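Local coordinates for glucose-1-phosphate uridylyltransferase (PDB 2UX8) that catalyses the transfer of a uridylyl group from UTP to alpha-D-glucose 1-phosphate, giving UDP-glucose and diphosphate, at the interface of chains A and B and the interface of chains A and C. Coordinates in Å, arbitrary orientation; residue numbers count along the deposited sequence, not the author numbering. Chains: chain A/B/C, Glucose-1-phosphate uridylyltransferase.

Contact 1: the interface of chains A and B. Residues chain A 113-115; chain B 79-80, 102-103, 105.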
ATOM      1  N   GLN A 113      -2.144  -9.179 -14.997  1.00 41.92           N
ATOM      2  CA  GLN A 113      -3.082  -9.832 -15.898  1.00 44.36           C
ATOM      3  C   GLN A 113      -4.136  -8.845 -16.383  1.00 45.41           C
ATOM      4  O   GLN A 113      -4.693  -9.003 -17.468  1.00 45.90           O
ATOM      5  CB  GLN A 113      -3.758 -10.997 -15.183  1.00 66.62           C
ATOM      6  CG  GLN A 113      -4.702 -11.799 -16.045  1.00 68.09           C
ATOM      7  CD  GLN A 113      -5.550 -12.744 -15.226  1.00 68.95           C
ATOM      8  OE1 GLN A 113      -6.147 -12.338 -14.222  1.00 70.83           O
ATOM      9  NE2 GLN A 113      -5.621 -14.008 -15.649  1.00 70.60           N
ATOM     10  N   GLN A 114      -4.405  -7.832 -15.567  1.00 49.61           N
ATOM     11  CA  GLN A 114      -5.386  -6.806 -15.894  1.00 51.07           C
ATOM     12  C   GLN A 114      -6.834  -7.274 -15.873  1.00 51.79           C
ATOM     13  O   GLN A 114      -7.671  -6.692 -15.189  1.00 51.68           O
ATOM     14  CB  GLN A 114      -5.074  -6.198 -17.258  1.00 59.01           C
ATOM     15  CG  GLN A 114      -3.932  -5.207 -17.222  1.00 59.79           C
ATOM     16  CD  GLN A 114      -3.724  -4.518 -18.548  1.00 62.06           C
ATOM     17  OE1 GLN A 114      -4.681  -4.162 -19.233  1.00 64.03           O
ATOM     18  NE2 GLN A 114      -2.470  -4.315 -18.914  1.00 62.75           N
ATOM     19  N   GLU A 115      -7.119  -8.327 -16.624  1.00 41.61           N
ATOM     20  CA  GLU A 115      -8.466  -8.870 -16.719  1.00 43.69           C
ATOM     21  C   GLU A 115      -8.465 -10.339 -16.315  1.00 43.86           C
ATOM     22  O   GLU A 115      -7.672 -11.129 -16.815  1.00 43.76           O
ATOM     23  CB  GLU A 115      -8.950  -8.695 -18.157  1.00 89.94           C
ATOM     24  CG  GLU A 115      -8.922  -7.234 -18.597  1.00 92.33           C
ATOM     25  CD  GLU A 115      -8.982  -7.037 -20.105  1.00 92.70           C
ATOM     26  OE1 GLU A 115      -9.720  -7.780 -20.779  1.00 95.70           O
ATOM     27  OE2 GLU A 115      -8.303  -6.120 -20.619  1.00 94.16           O
TER
ATOM     28  N   ASP B  79      -2.579  -0.078 -14.462  1.00 45.91           N
ATOM     29  CA  ASP B  79      -3.498  -1.202 -14.476  1.00 46.23           C
ATOM     30  C   ASP B  79      -4.880  -0.574 -14.485  1.00 46.11           C
ATOM     31  O   ASP B  79      -5.012   0.652 -14.494  1.00 46.31           O
ATOM     32  CB  ASP B  79      -3.322  -2.088 -13.234  1.00 43.07           C
ATOM     33  CG  ASP B  79      -3.995  -3.463 -13.379  1.00 44.23           C
ATOM     34  OD1 ASP B  79      -4.681  -3.707 -14.395  1.00 45.84           O
ATOM     35  OD2 ASP B  79      -3.839  -4.307 -12.471  1.00 45.75           O
ATOM     36  N   ILE B  80      -5.910  -1.409 -14.512  1.00 31.88           N
ATOM     37  CA  ILE B  80      -7.274  -0.923 -14.496  1.00 31.33           C
ATOM     38  C   ILE B  80      -7.564  -0.399 -13.101  1.00 31.87           C
ATOM     39  O   ILE B  80      -7.298  -1.077 -12.108  1.00 31.91           O
ATOM     40  CB  ILE B  80      -8.267  -2.055 -14.781  1.00 34.63           C
ATOM     41  CG1 ILE B  80      -8.089  -2.574 -16.199  1.00 33.38           C
ATOM     42  CG2 ILE B  80      -9.684  -1.567 -14.554  1.00 34.17           C
ATOM     43  CD1 ILE B  80      -9.009  -3.716 -16.514  1.00 32.08           C
ATOM     44  N   ARG B 102      -3.076   2.499 -19.701  1.00 38.79           N
ATOM     45  CA  ARG B 102      -3.068   1.051 -19.616  1.00 37.46           C
ATOM     46  C   ARG B 102      -2.615   0.435 -20.929  1.00 36.95           C
ATOM     47  O   ARG B 102      -3.148   0.743 -21.984  1.00 37.45           O
ATOM     48  CB  ARG B 102      -4.463   0.559 -19.244  1.00 40.47           C
ATOM     49  CG  ARG B 102      -4.634  -0.934 -19.286  1.00 41.23           C
ATOM     50  CD  ARG B 102      -5.867  -1.371 -18.517  1.00 41.40           C
ATOM     51  NE  ARG B 102      -7.085  -0.770 -19.038  1.00 40.46           N
ATOM     52  CZ  ARG B 102      -8.014  -1.427 -19.721  1.00 40.64           C
ATOM     53  NH1 ARG B 102      -7.869  -2.721 -19.968  1.00 38.41           N
ATOM     54  NH2 ARG B 102      -9.088  -0.784 -20.165  1.00 40.28           N
ATOM     55  N   LEU B 103      -1.600  -0.415 -20.869  1.00 40.25           N
ATOM     56  CA  LEU B 103      -1.120  -1.074 -22.069  1.00 39.54           C
ATOM     57  C   LEU B 103      -1.628  -2.501 -22.101  1.00 39.71           C
ATOM     58  O   LEU B 103      -2.330  -2.949 -21.197  1.00 39.99           O
ATOM     59  CB  LEU B 103       0.403  -1.091 -22.117  1.00 36.76           C
ATOM     60  CG  LEU B 103       1.094   0.110 -22.760  1.00 36.24           C
ATOM     61  CD1 LEU B 103       0.826   1.354 -21.958  1.00 37.00           C
ATOM     62  CD2 LEU B 103       2.582  -0.151 -22.835  1.00 36.62           C
ATOM     63  N   PRO B 105      -1.842  -6.415 -21.678  1.00 41.01           N
ATOM     64  CA  PRO B 105      -1.354  -7.286 -20.610  1.00 41.06           C
ATOM     65  C   PRO B 105       0.012  -7.868 -20.952  1.00 41.12           C
ATOM     66  O   PRO B 105       0.206  -8.434 -22.027  1.00 41.55           O
ATOM     67  CB  PRO B 105      -2.431  -8.359 -20.534  1.00 30.58           C
ATOM     68  CG  PRO B 105      -3.664  -7.578 -20.811  1.00 30.28           C
ATOM     69  CD  PRO B 105      -3.250  -6.704 -21.984  1.00 30.82           C
TER
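The amide end of A:Gln114 fills the middle of this patch, CD and OE1 lying between B:Pro105 CG and the CG and CD methylenes of B:Arg102, while its stem runs past B:Asp79. Its CD is 3.8 Å from B:Pro105 CG, and B:Arg102 CG approaches it equally closely. At the margin, B:Ile80 CD1 meets the A:Glu115 methylene CG at about a right angle. Glutamine suits this centre: it is long enough to take its amide to the backbone of chain B, and the flat amide carbon packs against proline and arginine methylenes. With CG anti to the carbonyl carbon (chi1 -77°) and the chain extended, NE2 donates a hydrogen bond of 2.7 Å to B:Leu103 O. The bond is fairly straight (166° at H); the acceptor lies in the glutamine's amide plane, but NE2 is tilted out of the carbonyl plane. Farther out, B:Arg102 NH1 pairs with OE2 of the poorly ordered A:Glu115 at 3.5 Å in a loose salt bridge. B:Asp79 OD1 accepts from B:Ile80 N, above the carboxylate plane, and also lies beside A:Gln114 CG. Chain A supplies the loop after strand 108-112; chain B supplies the loops between helices 72-77 and 82-89 and before strand 108-112.

Contact 2: the interface of chains A and C. Residues chain A 262, 271-272, 275-276, 279; chain C 288, 291-292, 295-296.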
ATOM      1  N   TYR A 262      -2.362 -31.944  -1.779  1.00 50.40           N
ATOM      2  CA  TYR A 262      -3.480 -31.395  -1.027  1.00 49.25           C
ATOM      3  C   TYR A 262      -4.085 -30.234  -1.786  1.00 49.11           C
ATOM      4  O   TYR A 262      -3.400 -29.270  -2.119  1.00 49.44           O
ATOM      5  CB  TYR A 262      -3.025 -30.902   0.340  1.00 43.08           C
ATOM      6  CG  TYR A 262      -2.561 -31.997   1.254  1.00 41.55           C
ATOM      7  CD1 TYR A 262      -1.249 -32.467   1.204  1.00 40.83           C
ATOM      8  CD2 TYR A 262      -3.438 -32.579   2.162  1.00 41.39           C
ATOM      9  CE1 TYR A 262      -0.821 -33.488   2.038  1.00 39.96           C
ATOM     10  CE2 TYR A 262      -3.024 -33.601   3.000  1.00 41.53           C
ATOM     11  CZ  TYR A 262      -1.718 -34.051   2.936  1.00 41.69           C
ATOM     12  OH  TYR A 262      -1.317 -35.063   3.779  1.00 43.04           O
ATOM     13  N   ILE A 271      -6.833 -27.277   5.538  1.00 34.89           N
ATOM     14  CA  ILE A 271      -6.658 -27.766   6.903  1.00 34.56           C
ATOM     15  C   ILE A 271      -5.863 -29.072   6.942  1.00 34.64           C
ATOM     16  O   ILE A 271      -4.962 -29.232   7.763  1.00 35.14           O
ATOM     17  CB  ILE A 271      -8.040 -27.931   7.598  1.00 26.08           C
ATOM     18  CG1 ILE A 271      -8.616 -26.539   7.829  1.00 27.10           C
ATOM     19  CG2 ILE A 271      -7.926 -28.679   8.934  1.00 23.37           C
ATOM     20  CD1 ILE A 271     -10.080 -26.535   8.034  1.00 32.96           C
ATOM     21  N   GLN A 272      -6.185 -29.997   6.047  1.00 35.49           N
ATOM     22  CA  GLN A 272      -5.475 -31.263   5.998  1.00 35.26           C
ATOM     23  C   GLN A 272      -3.985 -31.015   5.763  1.00 35.68           C
ATOM     24  O   GLN A 272      -3.126 -31.602   6.423  1.00 35.67           O
ATOM     25  CB  GLN A 272      -6.066 -32.131   4.890  1.00 34.81           C
ATOM     26  CG  GLN A 272      -7.455 -32.651   5.220  1.00 36.77           C
ATOM     27  CD  GLN A 272      -8.174 -33.259   4.027  1.00 38.04           C
ATOM     28  OE1 GLN A 272      -7.575 -33.983   3.238  1.00 40.84           O
ATOM     29  NE2 GLN A 272      -9.470 -32.979   3.905  1.00 37.02           N
ATOM     30  N   LEU A 275      -2.226 -29.845   8.848  1.00 38.54           N
ATOM     31  CA  LEU A 275      -2.088 -30.914   9.821  1.00 40.03           C
ATOM     32  C   LEU A 275      -0.958 -31.865   9.429  1.00 40.42           C
ATOM     33  O   LEU A 275      -0.159 -32.283  10.267  1.00 40.72           O
ATOM     34  CB  LEU A 275      -3.399 -31.687   9.917  1.00 60.84           C
ATOM     35  CG  LEU A 275      -3.346 -32.891  10.846  1.00 63.35           C
ATOM     36  CD1 LEU A 275      -3.057 -32.422  12.266  1.00 64.88           C
ATOM     37  CD2 LEU A 275      -4.662 -33.640  10.769  1.00 65.33           C
ATOM     38  N   ALA A 276      -0.903 -32.205   8.146  1.00 51.66           N
ATOM     39  CA  ALA A 276       0.122 -33.105   7.629  1.00 51.74           C
ATOM     40  C   ALA A 276       1.526 -32.546   7.857  1.00 51.88           C
ATOM     41  O   ALA A 276       2.409 -33.234   8.359  1.00 52.36           O
ATOM     42  CB  ALA A 276      -0.106 -33.344   6.143  1.00 53.43           C
ATOM     43  N   LEU A 279       2.545 -32.424  11.564  1.00 44.44           N
ATOM     44  CA  LEU A 279       2.912 -33.729  12.090  1.00 44.87           C
ATOM     45  C   LEU A 279       4.288 -34.148  11.620  1.00 45.47           C
ATOM     46  O   LEU A 279       4.883 -35.059  12.185  1.00 45.82           O
ATOM     47  CB  LEU A 279       1.882 -34.785  11.676  1.00 33.35           C
ATOM     48  CG  LEU A 279       0.515 -34.712  12.356  1.00 32.97           C
ATOM     49  CD1 LEU A 279      -0.404 -35.793  11.821  1.00 33.88           C
ATOM     50  CD2 LEU A 279       0.694 -34.879  13.843  1.00 33.57           C
TER
ATOM     51  N   VAL C 288     -12.026 -33.726   7.376  1.00 22.71           N
ATOM     52  CA  VAL C 288     -10.907 -33.472   8.278  1.00 22.29           C
ATOM     53  C   VAL C 288     -10.740 -34.573   9.320  1.00 23.51           C
ATOM     54  O   VAL C 288      -9.616 -34.992   9.604  1.00 22.57           O
ATOM     55  CB  VAL C 288     -11.060 -32.116   8.993  1.00 27.25           C
ATOM     56  CG1 VAL C 288      -9.901 -31.883   9.925  1.00 26.65           C
ATOM     57  CG2 VAL C 288     -11.109 -31.014   7.976  1.00 25.28           C
ATOM     58  N   PHE C 291      -9.274 -37.687   7.733  1.00 35.19           N
ATOM     59  CA  PHE C 291      -7.862 -37.472   7.474  1.00 36.19           C
ATOM     60  C   PHE C 291      -7.020 -37.506   8.744  1.00 36.51           C
ATOM     61  O   PHE C 291      -5.996 -38.184   8.804  1.00 36.17           O
ATOM     62  CB  PHE C 291      -7.667 -36.133   6.779  1.00 53.71           C
ATOM     63  CG  PHE C 291      -6.233 -35.778   6.564  1.00 55.01           C
ATOM     64  CD1 PHE C 291      -5.547 -36.274   5.466  1.00 55.44           C
ATOM     65  CD2 PHE C 291      -5.557 -34.975   7.476  1.00 54.88           C
ATOM     66  CE1 PHE C 291      -4.208 -35.978   5.272  1.00 54.37           C
ATOM     67  CE2 PHE C 291      -4.213 -34.674   7.290  1.00 54.76           C
ATOM     68  CZ  PHE C 291      -3.538 -35.179   6.182  1.00 54.72           C
ATOM     69  N   ALA C 292      -7.443 -36.751   9.750  1.00 38.06           N
ATOM     70  CA  ALA C 292      -6.740 -36.727  11.031  1.00 39.57           C
ATOM     71  C   ALA C 292      -6.506 -38.162  11.507  1.00 40.96           C
ATOM     72  O   ALA C 292      -5.395 -38.528  11.900  1.00 40.68           O
ATOM     73  CB  ALA C 292      -7.564 -35.964  12.067  1.00 38.96           C
ATOM     74  N   ALA C 295      -3.812 -40.125   9.336  1.00 65.95           N
ATOM     75  CA  ALA C 295      -2.572 -39.409   9.534  1.00 66.30           C
ATOM     76  C   ALA C 295      -1.950 -39.592  10.909  1.00 66.67           C
ATOM     77  O   ALA C 295      -0.758 -39.358  11.084  1.00 66.51           O
ATOM     78  CB  ALA C 295      -2.799 -37.933   9.241  1.00 62.24           C
ATOM     79  N   LEU C 296      -2.743 -40.038  11.877  1.00 74.69           N
ATOM     80  CA  LEU C 296      -2.246 -40.203  13.236  1.00 75.63           C
ATOM     81  C   LEU C 296      -1.685 -41.566  13.598  1.00 76.30           C
ATOM     82  O   LEU C 296      -1.089 -41.724  14.647  1.00 76.61           O
ATOM     83  CB  LEU C 296      -3.344 -39.841  14.240  1.00 61.70           C
ATOM     84  CG  LEU C 296      -3.710 -38.363  14.422  1.00 61.58           C
ATOM     85  CD1 LEU C 296      -4.854 -38.224  15.410  1.00 61.62           C
ATOM     86  CD2 LEU C 296      -2.511 -37.592  14.923  1.00 61.72           C
TER
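Helix 267-280 of chain A and helix 285-295 of chain C lie side by side and nearly parallel, so that A:Ile271, A:Gln272, A:Leu275 and A:Leu279 face C:Val288, C:Phe291, C:Ala292 and C:Ala295. C:Phe291 is the main wedge. Its CG, anti to the backbone N (chi1 176°), carries the ring across to chain A, where A:Gln272 lays its stem over one face: CB sits 3.8 Å from the ring centroid in a CH-pi contact. A:Gln272 CG packs on C:Phe291 CG, and the amide, turned 28° from the ring plane, continues this cover. C:Ala295 CB, from the same helix, backs the opposite face near its rim, and A:Ala276 CB meets the ring edge in plane; methyl groups let the helices approach around so bulky a ring. A:Tyr262, from strand 260-263, comes in at about a right angle, its CE2 3.5 Å from C:Phe291 CE1, which lies at the edge of the tyrosine ring. A:Leu275 adds a branched tip, its CD2 lying 3.7 Å from both C:Phe291 CE2 and C:Ala292 CA. A:Leu279 CD1 touches C:Ala295 O and CB and reaches C:Leu296 CD2. The beta-branched pair A:Ile271 and C:Val288 touch through CG2 and CG1 at 3.9 Å. This largely apolar seam joins two subunits through two helices near the C-terminus, each pairing repeated by the two-fold, and probably helps hold the deposited tetramer together.

Contact 3: the interface of chains A and B. Residues chain A 62, 105-107, 109; chain B 125, 127-129.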
ATOM      1  N   GLN A  62      14.298 -18.508 -13.274  1.00 57.69           N
ATOM      2  CA  GLN A  62      13.521 -17.311 -13.579  1.00 57.43           C
ATOM      3  C   GLN A  62      12.047 -17.526 -13.251  1.00 56.07           C
ATOM      4  O   GLN A  62      11.355 -18.266 -13.953  1.00 55.43           O
ATOM      5  CB  GLN A  62      13.697 -16.965 -15.064  1.00 99.95           C
ATOM      6  CG  GLN A  62      12.829 -15.831 -15.606  1.00104.46           C
ATOM      7  CD  GLN A  62      13.140 -14.481 -14.988  1.00110.40           C
ATOM      8  OE1 GLN A  62      14.300 -14.087 -14.879  1.00114.22           O
ATOM      9  NE2 GLN A  62      12.101 -13.758 -14.597  1.00111.92           N
ATOM     10  N   PRO A 105      18.379 -10.501  -7.628  1.00 43.50           N
ATOM     11  CA  PRO A 105      17.560  -9.474  -8.279  1.00 42.88           C
ATOM     12  C   PRO A 105      17.303  -9.777  -9.761  1.00 42.90           C
ATOM     13  O   PRO A 105      18.203 -10.162 -10.508  1.00 43.13           O
ATOM     14  CB  PRO A 105      18.361  -8.194  -8.039  1.00 20.96           C
ATOM     15  CG  PRO A 105      19.020  -8.463  -6.708  1.00 19.53           C
ATOM     16  CD  PRO A 105      19.487  -9.895  -6.867  1.00 21.67           C
ATOM     17  N   GLY A 106      16.055  -9.622 -10.173  1.00 40.54           N
ATOM     18  CA  GLY A 106      15.704  -9.902 -11.549  1.00 40.54           C
ATOM     19  C   GLY A 106      15.157 -11.304 -11.771  1.00 40.44           C
ATOM     20  O   GLY A 106      14.451 -11.541 -12.753  1.00 40.81           O
ATOM     21  N   ASN A 107      15.461 -12.236 -10.870  1.00 35.97           N
ATOM     22  CA  ASN A 107      14.981 -13.594 -11.041  1.00 35.96           C
ATOM     23  C   ASN A 107      13.495 -13.764 -10.787  1.00 35.42           C
ATOM     24  O   ASN A 107      12.940 -14.842 -11.000  1.00 35.51           O
ATOM     25  CB  ASN A 107      15.805 -14.566 -10.198  1.00 94.25           C
ATOM     26  CG  ASN A 107      17.156 -14.849 -10.818  1.00 97.16           C
ATOM     27  OD1 ASN A 107      18.193 -14.512 -10.270  1.00101.30           O
ATOM     28  ND2 ASN A 107      17.142 -15.460 -11.981  1.00 99.31           N
ATOM     29  N   ALA A 109      10.025 -11.835 -11.879  1.00 46.54           N
ATOM     30  CA  ALA A 109       9.400 -10.777 -12.659  1.00 46.26           C
ATOM     31  C   ALA A 109       7.887 -10.805 -12.498  1.00 45.94           C
ATOM     32  O   ALA A 109       7.284 -11.875 -12.403  1.00 46.15           O
ATOM     33  CB  ALA A 109       9.769 -10.929 -14.127  1.00 33.09           C
TER
ATOM     34  N   CYS B 125      19.494  -5.305 -13.728  1.00 44.25           N
ATOM     35  CA  CYS B 125      18.350  -6.084 -13.235  1.00 43.95           C
ATOM     36  C   CYS B 125      17.393  -6.561 -14.338  1.00 44.28           C
ATOM     37  O   CYS B 125      16.661  -7.531 -14.156  1.00 43.88           O
ATOM     38  CB  CYS B 125      17.560  -5.262 -12.205  1.00 40.73           C
ATOM     39  SG  CYS B 125      18.362  -5.002 -10.597  1.00 38.77           S
ATOM     40  N   ARG B 127      18.404  -7.615 -17.272  1.00 44.17           N
ATOM     41  CA  ARG B 127      19.169  -8.495 -18.145  1.00 45.52           C
ATOM     42  C   ARG B 127      18.422  -9.658 -18.795  1.00 46.48           C
ATOM     43  O   ARG B 127      18.494  -9.841 -20.010  1.00 46.63           O
ATOM     44  CB  ARG B 127      20.392  -9.022 -17.392  1.00 50.52           C
ATOM     45  CG  ARG B 127      20.079  -9.792 -16.129  1.00 51.83           C
ATOM     46  CD  ARG B 127      21.275  -9.794 -15.205  1.00 52.87           C
ATOM     47  NE  ARG B 127      20.869  -9.950 -13.814  1.00 55.10           N
ATOM     48  CZ  ARG B 127      20.600 -11.117 -13.243  1.00 57.59           C
ATOM     49  NH1 ARG B 127      20.702 -12.241 -13.944  1.00 59.78           N
ATOM     50  NH2 ARG B 127      20.215 -11.162 -11.973  1.00 58.44           N
ATOM     51  N   ASP B 128      17.702 -10.447 -18.012  1.00 50.86           N
ATOM     52  CA  ASP B 128      17.004 -11.587 -18.589  1.00 52.33           C
ATOM     53  C   ASP B 128      15.720 -11.239 -19.323  1.00 52.91           C
ATOM     54  O   ASP B 128      15.197 -12.057 -20.074  1.00 53.52           O
ATOM     55  CB  ASP B 128      16.730 -12.626 -17.511  1.00 73.97           C
ATOM     56  CG  ASP B 128      17.969 -12.968 -16.717  1.00 77.06           C
ATOM     57  OD1 ASP B 128      18.996 -13.341 -17.328  1.00 79.34           O
ATOM     58  OD2 ASP B 128      17.917 -12.856 -15.476  1.00 81.04           O
ATOM     59  N   ILE B 129      15.212 -10.029 -19.117  1.00 40.91           N
ATOM     60  CA  ILE B 129      13.990  -9.609 -19.787  1.00 41.16           C
ATOM     61  C   ILE B 129      14.358  -9.073 -21.170  1.00 41.34           C
ATOM     62  O   ILE B 129      13.614  -9.248 -22.134  1.00 41.19           O
ATOM     63  CB  ILE B 129      13.278  -8.505 -18.995  1.00 59.44           C
ATOM     64  CG1 ILE B 129      13.214  -8.896 -17.516  1.00 60.30           C
ATOM     65  CG2 ILE B 129      11.884  -8.292 -19.547  1.00 59.34           C
ATOM     66  CD1 ILE B 129      12.462 -10.184 -17.241  1.00 62.22           C
TER
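The nucleotidyltransferase fold of the UDPGP type 2 family here contributes the loop leading into strand 108-112 and the start of strand 62-67 from chain A, set against helix 127-130 and the turn before it from chain B. A:Pro105 and B:Cys125 make the apolar contact at one end, with the proline CB 4.1 Å from the thiol SG; two compact side chains suit loops that come this near. Beside them, A:Gly106 presents no side chain, and its CA comes to 3.7 Å from the B:Cys125 carbonyl O. The glycine also takes a positive phi (95°), a backbone shape that other residues adopt less readily. B:Arg127 starts with CG between its backbone N and carbonyl carbon (chi1 59°), then extends so that the guanidinium reaches the A:Pro105 carbonyl. Although B:Arg127 NH2 is 2.7 Å from A:Pro105 O, the modelled hydrogens are not directed at the carbonyl, so the pair does not count as a hydrogen bond; the nearby positive charge may still be favourable. The other terminal nitrogen, B:Arg127 NH1, makes a salt bridge of 3.2 Å to B:Asp128 OD2 in the same helix, which should help steady the long side chain. A:Gln62, poorly ordered, slides past B:Asp128 in the opposite direction, a doubtful approach. Farther along, A:Ala109 CB lies 4.2 Å from B:Ile129 CD1, the small alanine methyl on the strand letting the longer isoleucine branch reach it.

Contacts 1 and 3 belong to the same two-fold interface of chains A and B, and their C-alpha centres are about 21 Å apart. Pro105 serves both, from chain B in contact 1 and from chain A in contact 3, while strand 108-112 and its flanking loops tie the two patches together within each subunit. The C-alpha centre of contact 2 is about 39 Å from that of contact 1 and about 38 Å from that of contact 3, and this contact uses separate, C-terminal elements to reach chain C. Each subunit therefore has two distinct two-fold surfaces, which together can build the four-subunit assembly.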